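Local coordinates for pectate lyase (Pectobacterium carotovorum, PDB 4U49), which cleaves pectate by calcium-dependent eliminative depolymerization and probably also acts, in an endo manner, on highly methylated pectins, at residues Q49-S54 with K64-N69; C185-V190 with K205-V210; V286-G291 with C312-G317. All blocks are in the same frame, centred on the assembly; numbering follows the deposited sequence.

Interaction 1 of 3, residues Q49-S54 with K64-N69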
ATOM      1  N   GLN A  49       3.162   1.172 -20.157  1.00 15.95           N
ATOM      2  CA  GLN A  49       1.776   0.836 -19.852  1.00 15.97           C
ATOM      3  C   GLN A  49       0.842   1.967 -20.283  1.00 20.22           C
ATOM      4  O   GLN A  49       1.155   3.143 -20.095  1.00 22.61           O
ATOM      5  CB  GLN A  49       1.612   0.545 -18.363  1.00 14.27           C
ATOM      6  CG  GLN A  49       2.490  -0.581 -17.859  1.00 14.34           C
ATOM      7  CD  GLN A  49       2.344  -0.808 -16.373  1.00 14.28           C
ATOM      8  OE1 GLN A  49       1.676  -1.746 -15.940  1.00 14.94           O
ATOM      9  NE2 GLN A  49       2.973   0.051 -15.578  1.00 13.09           N
ATOM     10  N   ASP A  50      -0.303   1.610 -20.860  1.00 15.24           N
ATOM     11  CA  ASP A  50      -1.258   2.607 -21.348  1.00 17.21           C
ATOM     12  C   ASP A  50      -2.601   2.480 -20.638  1.00 19.09           C
ATOM     13  O   ASP A  50      -3.093   1.374 -20.427  1.00 20.06           O
ATOM     14  CB  ASP A  50      -1.468   2.468 -22.859  1.00 15.45           C
ATOM     15  CG  ASP A  50      -0.256   2.894 -23.666  1.00 24.33           C
ATOM     16  OD1 ASP A  50       0.644   3.552 -23.108  1.00 19.83           O
ATOM     17  OD2 ASP A  50      -0.216   2.584 -24.874  1.00 24.72           O
ATOM     18  N   VAL A  51      -3.193   3.616 -20.285  1.00 17.25           N
ATOM     19  CA  VAL A  51      -4.485   3.636 -19.606  1.00 15.54           C
ATOM     20  C   VAL A  51      -5.600   4.109 -20.538  1.00 17.41           C
ATOM     21  O   VAL A  51      -5.495   5.170 -21.155  1.00 15.06           O
ATOM     22  CB  VAL A  51      -4.455   4.547 -18.366  1.00 14.12           C
ATOM     23  CG1 VAL A  51      -5.819   4.576 -17.691  1.00 16.67           C
ATOM     24  CG2 VAL A  51      -3.376   4.086 -17.395  1.00 14.73           C
ATOM     25  N   TYR A  52      -6.671   3.321 -20.623  1.00 15.33           N
ATOM     26  CA  TYR A  52      -7.808   3.650 -21.480  1.00 17.36           C
ATOM     27  C   TYR A  52      -9.091   3.828 -20.679  1.00 15.88           C
ATOM     28  O   TYR A  52      -9.311   3.155 -19.674  1.00 14.11           O
ATOM     29  CB  TYR A  52      -8.011   2.570 -22.544  1.00 15.98           C
ATOM     30  CG  TYR A  52      -6.944   2.562 -23.613  1.00 20.60           C
ATOM     31  CD1 TYR A  52      -7.160   3.177 -24.839  1.00 21.02           C
ATOM     32  CD2 TYR A  52      -5.719   1.945 -23.393  1.00 19.93           C
ATOM     33  CE1 TYR A  52      -6.186   3.178 -25.820  1.00 23.29           C
ATOM     34  CE2 TYR A  52      -4.739   1.940 -24.369  1.00 19.99           C
ATOM     35  CZ  TYR A  52      -4.979   2.556 -25.579  1.00 22.74           C
ATOM     36  OH  TYR A  52      -4.006   2.555 -26.552  1.00 22.53           O
ATOM     37  N   ARG A  53      -9.932   4.747 -21.140  1.00 19.19           N
ATOM     38  CA  ARG A  53     -11.213   5.020 -20.507  1.00 16.90           C
ATOM     39  C   ARG A  53     -12.309   5.117 -21.566  1.00 22.03           C
ATOM     40  O   ARG A  53     -12.105   5.717 -22.619  1.00 20.72           O
ATOM     41  CB  ARG A  53     -11.140   6.315 -19.694  1.00 17.57           C
ATOM     42  CG  ARG A  53     -12.440   6.698 -19.012  1.00 21.49           C
ATOM     43  CD  ARG A  53     -12.659   8.197 -19.093  1.00 26.43           C
ATOM     44  NE  ARG A  53     -11.832   8.933 -18.148  1.00 31.93           N
ATOM     45  CZ  ARG A  53     -11.490  10.209 -18.290  1.00 23.42           C
ATOM     46  NH1 ARG A  53     -11.881  10.896 -19.357  1.00 29.29           N
ATOM     47  NH2 ARG A  53     -10.739  10.794 -17.369  1.00 24.87           N
ATOM     48  N   SER A  54     -13.466   4.522 -21.291  1.00 20.46           N
ATOM     49  CA  SER A  54     -14.606   4.604 -22.206  1.00 24.27           C
ATOM     50  C   SER A  54     -15.059   6.054 -22.402  1.00 30.62           C
ATOM     51  O   SER A  54     -14.769   6.906 -21.563  1.00 30.85           O
ATOM     52  CB  SER A  54     -15.768   3.765 -21.679  1.00 27.29           C
ATOM     53  OG  SER A  54     -16.190   4.241 -20.413  1.00 22.47           O
ATOM     54  N   LYS A  64      -7.334   6.768 -24.898  1.00 19.55           N
ATOM     55  CA  LYS A  64      -6.135   6.677 -24.071  1.00 19.68           C
ATOM     56  C   LYS A  64      -5.985   7.950 -23.242  1.00 17.86           C
ATOM     57  O   LYS A  64      -5.869   9.040 -23.797  1.00 19.62           O
ATOM     58  CB  LYS A  64      -4.899   6.449 -24.948  1.00 16.99           C
ATOM     59  CG  LYS A  64      -3.576   6.357 -24.206  1.00 18.32           C
ATOM     60  CD  LYS A  64      -2.446   5.975 -25.165  1.00 18.13           C
ATOM     61  CE  LYS A  64      -1.077   6.049 -24.506  1.00 19.07           C
ATOM     62  NZ  LYS A  64       0.016   5.660 -25.454  1.00 20.87           N
ATOM     63  N   ILE A  65      -6.001   7.818 -21.917  1.00 16.85           N
ATOM     64  CA  ILE A  65      -5.932   8.993 -21.054  1.00 16.45           C
ATOM     65  C   ILE A  65      -4.595   9.122 -20.332  1.00 17.06           C
ATOM     66  O   ILE A  65      -4.358  10.119 -19.651  1.00 16.97           O
ATOM     67  CB  ILE A  65      -7.059   8.998 -19.992  1.00 20.55           C
ATOM     68  CG1 ILE A  65      -6.946   7.780 -19.072  1.00 15.03           C
ATOM     69  CG2 ILE A  65      -8.429   9.057 -20.662  1.00 20.48           C
ATOM     70  CD1 ILE A  65      -7.869   7.833 -17.857  1.00 15.75           C
ATOM     71  N   ALA A  66      -3.722   8.127 -20.485  1.00 15.18           N
ATOM     72  CA  ALA A  66      -2.414   8.171 -19.832  1.00 15.74           C
ATOM     73  C   ALA A  66      -1.418   7.174 -20.411  1.00 15.87           C
ATOM     74  O   ALA A  66      -1.777   6.068 -20.820  1.00 15.02           O
ATOM     75  CB  ALA A  66      -2.564   7.934 -18.337  1.00 15.11           C
ATOM     76  N   GLU A  67      -0.157   7.587 -20.433  1.00 14.91           N
ATOM     77  CA  GLU A  67       0.949   6.725 -20.813  1.00 15.59           C
ATOM     78  C   GLU A  67       1.905   6.662 -19.629  1.00 16.35           C
ATOM     79  O   GLU A  67       2.378   7.697 -19.160  1.00 15.94           O
ATOM     80  CB  GLU A  67       1.643   7.255 -22.067  1.00 16.17           C
ATOM     81  CG  GLU A  67       2.674   6.323 -22.653  1.00 19.21           C
ATOM     82  CD  GLU A  67       3.213   6.829 -23.973  1.00 20.78           C
ATOM     83  OE1 GLU A  67       4.301   7.444 -23.975  1.00 24.06           O
ATOM     84  OE2 GLU A  67       2.546   6.616 -25.007  1.00 18.40           O
ATOM     85  N   LEU A  68       2.174   5.454 -19.139  1.00 14.54           N
ATOM     86  CA  LEU A  68       2.873   5.285 -17.867  1.00 16.30           C
ATOM     87  C   LEU A  68       4.220   4.583 -17.995  1.00 18.00           C
ATOM     88  O   LEU A  68       4.527   3.975 -19.023  1.00 18.25           O
ATOM     89  CB  LEU A  68       1.997   4.500 -16.883  1.00 13.60           C
ATOM     90  CG  LEU A  68       0.582   5.016 -16.616  1.00 15.54           C
ATOM     91  CD1 LEU A  68      -0.110   4.150 -15.565  1.00 15.93           C
ATOM     92  CD2 LEU A  68       0.597   6.474 -16.182  1.00 15.13           C
ATOM     93  N   ASN A  69       5.018   4.658 -16.933  1.00 17.67           N
ATOM     94  CA  ASN A  69       6.266   3.909 -16.877  1.00 19.23           C
ATOM     95  C   ASN A  69       5.996   2.410 -16.800  1.00 17.77           C
ATOM     96  O   ASN A  69       4.850   1.966 -16.888  1.00 17.42           O
ATOM     97  CB  ASN A  69       7.132   4.366 -15.692  1.00 17.12           C
ATOM     98  CG  ASN A  69       6.459   4.156 -14.338  1.00 21.54           C
ATOM     99  OD1 ASN A  69       5.619   3.273 -14.167  1.00 18.36           O
ATOM    100  ND2 ASN A  69       6.838   4.978 -13.364  1.00 21.83           N
TER

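Interaction 2 of 3, residues C185-V190 with K205-V210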
ATOM      1  N   CYS A 185       6.711 -12.300   1.970  1.00 18.24           N
ATOM      2  CA  CYS A 185       5.330 -12.162   1.522  1.00 19.80           C
ATOM      3  C   CYS A 185       5.185 -11.058   0.486  1.00 15.89           C
ATOM      4  O   CYS A 185       5.885 -10.046   0.539  1.00 17.33           O
ATOM      5  CB  CYS A 185       4.402 -11.874   2.702  1.00 20.40           C
ATOM      6  SG  CYS A 185       4.540 -13.055   4.059  1.00 18.00           S
ATOM      7  N   ARG A 186       4.267 -11.261  -0.452  1.00 14.40           N
ATOM      8  CA  ARG A 186       3.918 -10.227  -1.416  1.00 12.31           C
ATOM      9  C   ARG A 186       2.419  -9.964  -1.376  1.00 14.08           C
ATOM     10  O   ARG A 186       1.614 -10.888  -1.250  1.00 15.58           O
ATOM     11  CB  ARG A 186       4.350 -10.621  -2.828  1.00 16.96           C
ATOM     12  CG  ARG A 186       5.839 -10.868  -2.972  1.00 21.61           C
ATOM     13  CD  ARG A 186       6.201 -11.244  -4.406  1.00 19.53           C
ATOM     14  NE  ARG A 186       6.177 -10.097  -5.308  1.00 20.96           N
ATOM     15  CZ  ARG A 186       7.190  -9.250  -5.458  1.00 19.29           C
ATOM     16  NH1 ARG A 186       8.301  -9.412  -4.753  1.00 24.76           N
ATOM     17  NH2 ARG A 186       7.088  -8.234  -6.299  1.00 22.64           N
ATOM     18  N   ILE A 187       2.062  -8.689  -1.468  1.00 11.70           N
ATOM     19  CA  ILE A 187       0.677  -8.246  -1.410  1.00 12.38           C
ATOM     20  C   ILE A 187       0.414  -7.398  -2.647  1.00 13.24           C
ATOM     21  O   ILE A 187       0.735  -6.207  -2.681  1.00 14.15           O
ATOM     22  CB  ILE A 187       0.397  -7.442  -0.120  1.00 14.40           C
ATOM     23  CG1 ILE A 187       0.649  -8.317   1.113  1.00 15.78           C
ATOM     24  CG2 ILE A 187      -1.024  -6.908  -0.106  1.00 15.93           C
ATOM     25  CD1 ILE A 187       0.648  -7.550   2.424  1.00 18.05           C
ATOM     26  N   GLU A 188      -0.153  -8.024  -3.675  1.00 13.34           N
ATOM     27  CA  GLU A 188      -0.218  -7.400  -4.994  1.00 15.44           C
ATOM     28  C   GLU A 188      -1.636  -7.029  -5.404  1.00 13.59           C
ATOM     29  O   GLU A 188      -2.520  -7.872  -5.422  1.00 15.33           O
ATOM     30  CB  GLU A 188       0.399  -8.332  -6.043  1.00 14.38           C
ATOM     31  CG  GLU A 188       1.791  -8.821  -5.678  1.00 15.99           C
ATOM     32  CD  GLU A 188       2.420  -9.676  -6.761  1.00 25.32           C
ATOM     33  OE1 GLU A 188       1.927  -9.645  -7.908  1.00 29.41           O
ATOM     34  OE2 GLU A 188       3.408 -10.380  -6.466  1.00 22.30           O
ATOM     35  N   ASN A 189      -1.842  -5.757  -5.729  1.00 13.68           N
ATOM     36  CA  ASN A 189      -3.149  -5.271  -6.162  1.00 14.87           C
ATOM     37  C   ASN A 189      -4.256  -5.609  -5.168  1.00 13.68           C
ATOM     38  O   ASN A 189      -5.206  -6.326  -5.486  1.00 14.56           O
ATOM     39  CB  ASN A 189      -3.503  -5.831  -7.541  1.00 13.76           C
ATOM     40  CG  ASN A 189      -4.733  -5.173  -8.134  1.00 15.83           C
ATOM     41  OD1 ASN A 189      -5.056  -4.029  -7.808  1.00 15.11           O
ATOM     42  ND2 ASN A 189      -5.434  -5.897  -8.996  1.00 16.95           N
ATOM     43  N   VAL A 190      -4.111  -5.103  -3.952  1.00 13.32           N
ATOM     44  CA  VAL A 190      -5.163  -5.208  -2.957  1.00 14.96           C
ATOM     45  C   VAL A 190      -5.768  -3.831  -2.745  1.00 15.44           C
ATOM     46  O   VAL A 190      -5.050  -2.836  -2.688  1.00 13.25           O
ATOM     47  CB  VAL A 190      -4.631  -5.776  -1.626  1.00 13.62           C
ATOM     48  CG1 VAL A 190      -5.700  -5.715  -0.531  1.00 13.95           C
ATOM     49  CG2 VAL A 190      -4.153  -7.199  -1.832  1.00 13.61           C
ATOM     50  N   LYS A 205      10.401 -11.927   7.006  1.00 22.12           N
ATOM     51  CA  LYS A 205      11.678 -11.405   6.537  1.00 22.42           C
ATOM     52  C   LYS A 205      11.455 -10.174   5.666  1.00 20.16           C
ATOM     53  O   LYS A 205      12.029  -9.111   5.906  1.00 20.76           O
ATOM     54  CB  LYS A 205      12.432 -12.484   5.756  1.00 23.02           C
ATOM     55  CG  LYS A 205      13.691 -12.012   5.050  1.00 29.87           C
ATOM     56  CD  LYS A 205      14.894 -12.051   5.967  1.00 32.64           C
ATOM     57  CE  LYS A 205      16.185 -12.092   5.164  1.00 34.75           C
ATOM     58  NZ  LYS A 205      16.232 -11.007   4.143  1.00 38.14           N
ATOM     59  N   THR A 206      10.614 -10.333   4.652  1.00 17.21           N
ATOM     60  CA  THR A 206      10.287  -9.248   3.743  1.00 17.31           C
ATOM     61  C   THR A 206       8.795  -9.272   3.432  1.00 17.23           C
ATOM     62  O   THR A 206       8.227 -10.330   3.167  1.00 19.23           O
ATOM     63  CB  THR A 206      11.094  -9.338   2.426  1.00 21.67           C
ATOM     64  OG1 THR A 206      12.496  -9.423   2.716  1.00 22.77           O
ATOM     65  CG2 THR A 206      10.839  -8.115   1.558  1.00 22.96           C
ATOM     66  N   MET A 207       8.160  -8.105   3.492  1.00 13.96           N
ATOM     67  CA  MET A 207       6.781  -7.953   3.046  1.00 16.42           C
ATOM     68  C   MET A 207       6.738  -6.885   1.963  1.00 13.27           C
ATOM     69  O   MET A 207       7.074  -5.725   2.209  1.00 14.27           O
ATOM     70  CB  MET A 207       5.857  -7.577   4.204  1.00 12.16           C
ATOM     71  CG  MET A 207       4.387  -7.479   3.818  1.00 13.88           C
ATOM     72  SD  MET A 207       3.333  -6.995   5.200  1.00 13.99           S
ATOM     73  CE  MET A 207       3.711  -5.247   5.332  1.00 14.74           C
ATOM     74  N   THR A 208       6.331  -7.284   0.763  1.00 11.89           N
ATOM     75  CA  THR A 208       6.345  -6.385  -0.384  1.00 11.01           C
ATOM     76  C   THR A 208       4.938  -6.067  -0.867  1.00 10.99           C
ATOM     77  O   THR A 208       4.194  -6.961  -1.267  1.00 12.51           O
ATOM     78  CB  THR A 208       7.149  -6.985  -1.555  1.00 14.96           C
ATOM     79  OG1 THR A 208       8.480  -7.287  -1.118  1.00 16.31           O
ATOM     80  CG2 THR A 208       7.205  -6.007  -2.716  1.00 15.62           C
ATOM     81  N   ILE A 209       4.579  -4.788  -0.826  1.00 10.75           N
ATOM     82  CA  ILE A 209       3.288  -4.335  -1.325  1.00 10.58           C
ATOM     83  C   ILE A 209       3.437  -3.801  -2.747  1.00 13.34           C
ATOM     84  O   ILE A 209       4.214  -2.882  -2.991  1.00 13.25           O
ATOM     85  CB  ILE A 209       2.692  -3.243  -0.416  1.00 10.42           C
ATOM     86  CG1 ILE A 209       2.436  -3.808   0.985  1.00 15.86           C
ATOM     87  CG2 ILE A 209       1.412  -2.681  -1.020  1.00 12.80           C
ATOM     88  CD1 ILE A 209       1.791  -2.827   1.934  1.00 16.82           C
ATOM     89  N   VAL A 210       2.696  -4.384  -3.684  1.00 13.57           N
ATOM     90  CA  VAL A 210       2.835  -4.016  -5.091  1.00 13.55           C
ATOM     91  C   VAL A 210       1.538  -3.428  -5.621  1.00 12.73           C
ATOM     92  O   VAL A 210       0.550  -4.140  -5.796  1.00 13.13           O
ATOM     93  CB  VAL A 210       3.237  -5.224  -5.954  1.00 14.59           C
ATOM     94  CG1 VAL A 210       3.608  -4.763  -7.354  1.00 15.02           C
ATOM     95  CG2 VAL A 210       4.402  -5.969  -5.313  1.00 14.28           C
TER
HETATM   96  O   HOH W   1       8.610  -9.817  -0.182  1.00 16.62           O

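Interaction 3 of 3, residues V286-G291 with C312-G317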
ATOM      1  N   VAL A 286      11.582   6.436  12.272  1.00 13.09           N
ATOM      2  CA  VAL A 286      12.624   5.441  12.514  1.00 14.45           C
ATOM      3  C   VAL A 286      13.354   5.686  13.833  1.00 14.51           C
ATOM      4  O   VAL A 286      13.548   6.829  14.244  1.00 12.65           O
ATOM      5  CB  VAL A 286      13.657   5.424  11.367  1.00 13.15           C
ATOM      6  CG1 VAL A 286      13.016   4.910  10.079  1.00 13.53           C
ATOM      7  CG2 VAL A 286      14.246   6.814  11.152  1.00 12.15           C
ATOM      8  N   ASN A 287      13.754   4.604  14.492  1.00 14.74           N
ATOM      9  CA  ASN A 287      14.591   4.701  15.683  1.00 12.48           C
ATOM     10  C   ASN A 287      16.060   4.802  15.309  1.00 16.21           C
ATOM     11  O   ASN A 287      16.654   3.833  14.835  1.00 15.21           O
ATOM     12  CB  ASN A 287      14.373   3.499  16.599  1.00 12.83           C
ATOM     13  CG  ASN A 287      12.984   3.474  17.199  1.00 15.76           C
ATOM     14  OD1 ASN A 287      12.468   4.507  17.628  1.00 13.08           O
ATOM     15  ND2 ASN A 287      12.367   2.296  17.224  1.00 15.43           N
ATOM     16  N   ARG A 288      16.637   5.980  15.529  1.00 13.18           N
ATOM     17  CA  ARG A 288      18.022   6.255  15.154  1.00 15.90           C
ATOM     18  C   ARG A 288      19.009   5.281  15.790  1.00 17.36           C
ATOM     19  O   ARG A 288      19.942   4.812  15.136  1.00 17.41           O
ATOM     20  CB  ARG A 288      18.396   7.690  15.538  1.00 19.47           C
ATOM     21  CG  ARG A 288      19.854   8.051  15.276  1.00 17.45           C
ATOM     22  CD  ARG A 288      20.218   9.378  15.931  1.00 20.78           C
ATOM     23  NE  ARG A 288      19.534  10.506  15.304  1.00 15.20           N
ATOM     24  CZ  ARG A 288      19.539  11.744  15.791  1.00 16.92           C
ATOM     25  NH1 ARG A 288      20.185  12.012  16.919  1.00 18.09           N
ATOM     26  NH2 ARG A 288      18.892  12.713  15.156  1.00 15.39           N
ATOM     27  N   ASN A 289      18.790   4.969  17.064  1.00 17.60           N
ATOM     28  CA  ASN A 289      19.732   4.154  17.819  1.00 22.04           C
ATOM     29  C   ASN A 289      19.627   2.656  17.533  1.00 23.14           C
ATOM     30  O   ASN A 289      20.566   1.905  17.803  1.00 23.10           O
ATOM     31  CB  ASN A 289      19.554   4.402  19.322  1.00 21.34           C
ATOM     32  CG  ASN A 289      18.125   4.181  19.795  1.00 21.56           C
ATOM     33  OD1 ASN A 289      17.165   4.603  19.147  1.00 16.23           O
ATOM     34  ND2 ASN A 289      17.980   3.516  20.936  1.00 19.34           N
ATOM     35  N   PHE A 290      18.498   2.218  16.985  1.00 19.47           N
ATOM     36  CA  PHE A 290      18.294   0.796  16.730  1.00 19.63           C
ATOM     37  C   PHE A 290      18.610   0.428  15.281  1.00 20.41           C
ATOM     38  O   PHE A 290      18.400  -0.707  14.863  1.00 20.11           O
ATOM     39  CB  PHE A 290      16.861   0.387  17.086  1.00 14.49           C
ATOM     40  CG  PHE A 290      16.589   0.356  18.571  1.00 16.65           C
ATOM     41  CD1 PHE A 290      17.599   0.045  19.466  1.00 20.10           C
ATOM     42  CD2 PHE A 290      15.328   0.646  19.066  1.00 18.66           C
ATOM     43  CE1 PHE A 290      17.355   0.016  20.829  1.00 19.84           C
ATOM     44  CE2 PHE A 290      15.076   0.617  20.429  1.00 18.04           C
ATOM     45  CZ  PHE A 290      16.093   0.301  21.310  1.00 19.64           C
ATOM     46  N   GLY A 291      19.115   1.393  14.521  1.00 20.57           N
ATOM     47  CA  GLY A 291      19.616   1.120  13.184  1.00 21.84           C
ATOM     48  C   GLY A 291      18.572   1.071  12.085  1.00 21.69           C
ATOM     49  O   GLY A 291      18.889   0.698  10.954  1.00 20.11           O
ATOM     50  N   CYS A 312      10.547  11.612   6.657  1.00 14.39           N
ATOM     51  CA  CYS A 312      11.280  10.695   7.523  1.00 14.39           C
ATOM     52  C   CYS A 312      11.651  11.400   8.817  1.00 15.52           C
ATOM     53  O   CYS A 312      12.369  12.398   8.806  1.00 16.99           O
ATOM     54  CB  CYS A 312      12.535  10.164   6.830  1.00 13.99           C
ATOM     55  SG  CYS A 312      13.410   8.875   7.756  1.00 16.33           S
ATOM     56  N   GLU A 313      11.141  10.880   9.927  1.00 15.75           N
ATOM     57  CA  GLU A 313      11.424  11.442  11.237  1.00 14.95           C
ATOM     58  C   GLU A 313      12.233  10.465  12.075  1.00 15.72           C
ATOM     59  O   GLU A 313      11.939   9.271  12.111  1.00 14.49           O
ATOM     60  CB  GLU A 313      10.126  11.809  11.957  1.00 14.88           C
ATOM     61  CG  GLU A 313       9.390  12.997  11.347  1.00 16.21           C
ATOM     62  CD  GLU A 313       8.087  13.294  12.064  1.00 23.31           C
ATOM     63  OE1 GLU A 313       7.203  12.409  12.085  1.00 19.19           O
ATOM     64  OE2 GLU A 313       7.948  14.409  12.613  1.00 23.84           O
ATOM     65  N   GLU A 314      13.257  10.981  12.742  1.00 14.74           N
ATOM     66  CA  GLU A 314      14.121  10.155  13.569  1.00 12.48           C
ATOM     67  C   GLU A 314      13.722  10.272  15.032  1.00 14.22           C
ATOM     68  O   GLU A 314      13.407  11.358  15.510  1.00 14.25           O
ATOM     69  CB  GLU A 314      15.586  10.548  13.373  1.00 15.65           C
ATOM     70  CG  GLU A 314      16.103  10.258  11.968  1.00 14.99           C
ATOM     71  CD  GLU A 314      17.561  10.626  11.775  1.00 17.21           C
ATOM     72  OE1 GLU A 314      18.075  10.390  10.662  1.00 15.26           O
ATOM     73  OE2 GLU A 314      18.193  11.139  12.724  1.00 17.86           O
ATOM     74  N   PHE A 315      13.733   9.138  15.724  1.00 12.98           N
ATOM     75  CA  PHE A 315      13.361   9.067  17.135  1.00 13.19           C
ATOM     76  C   PHE A 315      14.446   8.358  17.936  1.00 14.91           C
ATOM     77  O   PHE A 315      15.305   7.680  17.371  1.00 13.58           O
ATOM     78  CB  PHE A 315      12.036   8.316  17.319  1.00 15.59           C
ATOM     79  CG  PHE A 315      10.850   8.990  16.689  1.00 16.97           C
ATOM     80  CD1 PHE A 315       9.966   9.727  17.460  1.00 18.16           C
ATOM     81  CD2 PHE A 315      10.609   8.870  15.329  1.00 16.15           C
ATOM     82  CE1 PHE A 315       8.868  10.338  16.886  1.00 21.32           C
ATOM     83  CE2 PHE A 315       9.516   9.480  14.749  1.00 17.31           C
ATOM     84  CZ  PHE A 315       8.645  10.219  15.528  1.00 18.40           C
ATOM     85  N   ASN A 316      14.399   8.510  19.254  1.00 13.69           N
ATOM     86  CA  ASN A 316      15.191   7.668  20.139  1.00 14.85           C
ATOM     87  C   ASN A 316      14.319   6.531  20.652  1.00 17.70           C
ATOM     88  O   ASN A 316      13.332   6.761  21.352  1.00 17.81           O
ATOM     89  CB  ASN A 316      15.762   8.478  21.305  1.00 16.18           C
ATOM     90  CG  ASN A 316      16.656   7.647  22.207  1.00 21.95           C
ATOM     91  OD1 ASN A 316      16.395   7.501  23.406  1.00 22.54           O
ATOM     92  ND2 ASN A 316      17.715   7.089  21.633  1.00 13.60           N
ATOM     93  N   GLY A 317      14.668   5.304  20.283  1.00 16.10           N
ATOM     94  CA  GLY A 317      13.888   4.146  20.681  1.00 14.25           C
ATOM     95  C   GLY A 317      14.255   3.689  22.078  1.00 18.13           C
ATOM     96  O   GLY A 317      15.432   3.628  22.427  1.00 18.87           O
TER

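Interaction 1 of 3, residues Q49-S54 with K64-N69
Lys64 reaches across Tyr52 to Asp50 on one face of an antiparallel strand pair. Its CG is anti to the backbone N (chi1 179°) and the rest of the chain is extended. Lys64 CB lies over a face of the Tyr52 ring, 4.0 Å from the ring centroid, in a CH-pi contact. CG passes the carbonyl oxygen of Val51. CD comes near the Tyr52 hydroxyl. CE runs up to the Asp50 carboxylate. At the tip, Lys64 NZ forms a salt bridge to Asp50 OD2 at 3.1 Å, weak as a hydrogen bond. The bond from Lys64 NZ to Glu67 OE2 is shorter, 2.7 Å, and uses the anti lone pair of that oxygen. The ammonium probably offsets repulsion between the two neighbouring carboxylates. Arg48 adds a second positive charge to Asp50.

The other face is mainly apolar. Val51 CG1 packs on Ile65 CG1 at 3.7 Å, while Val51 CG2 meets Leu68 CD1 and the methyl of Ala66. Ile65 CG2 sits over the centre of one face of the Arg53 guanidinium. That guanidinium is bound beyond the strands by Asp77 and Thr79. Gln49 NE2 gives a nearly straight bond (167°) to Asn69 O at 3.0 Å. The same nitrogen also bonds Asp72 O, and Trp39 bonds Gln49 OE1, so both ends of the amide are fixed.

Val51 N bonds Ala66 O at 2.9 Å, and Ile65 N bonds Val51 O at 2.8 Å. Ile65 and Ala66 therefore both face Val51, which is a classic beta bulge. The strands form a beta hairpin at the edge of a four-stranded antiparallel sheet, whose strand order is consistent with a fibronectin type III-like domain.

Interaction 2 of 3, residues C185-V190 with K205-V210
Cys185 to Glu188 pair in parallel with Met207 to Val210; five backbone hydrogen bonds join the segments. Thr208 is gripped twice: its N bonds Cys185 O and its O accepts from Ile187 N, both at 2.8 Å. Val210 does the same with Ile187 O and Asn189 N. The last bond, Asn189 N to Val210 O at 2.9 Å, falls where the first chain turns a corner. There the Asn189 side chain is held by Asn166 and Ser38.

CA-H...O contacts fill the gaps between these bonds, the shortest from Arg186 CA to Thr208 O at 3.3 Å.

Apolar contacts occupy the face of Cys185, Ile187, Met207 and Ile209. Ile187 CD1 touches Met207 SD at 3.9 Å, the two side chains crossing at a slant. Both also pack on Ala200 and on the strand 178-182, which lie across the interior of the beta-helix. Cys185 is disulfide-bonded to Cys180.

The face of Arg186, Glu188, Thr208 and Val210 is mostly polar. Arg186 NE forms a salt bridge to Glu188 OE2 at 3.0 Å, in the plane of the guanidinium. The bend of the arginine at chi3 (75°) turns NE onward along the strand, toward Glu188. Thr208 CG2 lies over one guanidinium face, and Val210 CG2 is 3.6 Å from Arg186 NH2. A water joins the strands by donating to Cys185 O and hydrogen-bonding Thr208 OG1 at 2.7 Å.

The strands are on successive turns of the parallel beta-helix, and the chemistry implies an inward face of sulfur and aliphatic groups and an outward one that carries the ion pair and the water.

Interaction 3 of 3, residues V286-G291 with C312-G317
Two short parallel strands, with Val286 beside Glu314 and Asn287 beside Phe315, form part of a sheet in the C-terminal part of the pectate lyase chain. Val286 N bonds Glu313 O at 2.9 Å, and Phe315 N bonds Val286 O at 2.7 Å. The same Val286 O also lies at the edge of the Phe315 ring. Arg288 N carries the pairing one step on, to Phe315 O.

Glu314 and Arg288 make the salt bridge of the contact. Glu314 OE2 takes both Arg288 NE and Arg288 NH2, each at 3.0 Å. The arginine presents this side in the plane of its guanidinium, while the carboxylate stands 83° to it. The other oxygen, Glu314 OE1, is bonded by Thr334. Tyr328 adds a cation-pi contact to Arg288.

In this polysaccharide lyase family 3 enzyme the strands of a right-handed parallel beta-helix stack turn on turn, and strands 252-255, 282-287 and 312-315 run parallel in that way. Strand 327-330 then pairs antiparallel with 312-315. The disulfide from Cys312 to Cys337 lies close by, and Cys312 SG touches Val286 CG2.

The first chain turns as it leaves the strand at Asn287, with Phe290 N bonded to Asn287 O. The Asn289 amide then acts like a strip of backbone. Its OD1 accepts from Gly317 N at 2.8 Å, and its ND2 gives to Gly317 O at 3.0 Å, on a lone pair in the carbonyl plane. Asn289 CG lies between the backbone N and the carbonyl carbon (chi1 55°), which brings the amide over to Gly317. Gly317 packs tightly, its CA 3.4 Å from Asn287 OD1 and its carbonyl against the Phe290 ring. Asn287 itself is fixed by Arg255 and Cys257.

Interaction 2 is the buried contact; its centre is about 8 Å from the centre of the chain. Interactions 1 and 3 are partly buried, lie on opposite sides of that centre, and have their own centres about 40 Å apart. Interaction 1 belongs to the N-terminal antiparallel sheet, whereas interactions 2 and 3 both join parallel strands of the pectate lyase part of the chain. No two of them touch. Interactions 1 and 3 each carry a salt bridge from one segment to the other. In interaction 2 the ion pair stays within one strand, and backbone bonds do most of the joining. At its corner interaction 2 also ties the beta-helix to the N-terminal domain.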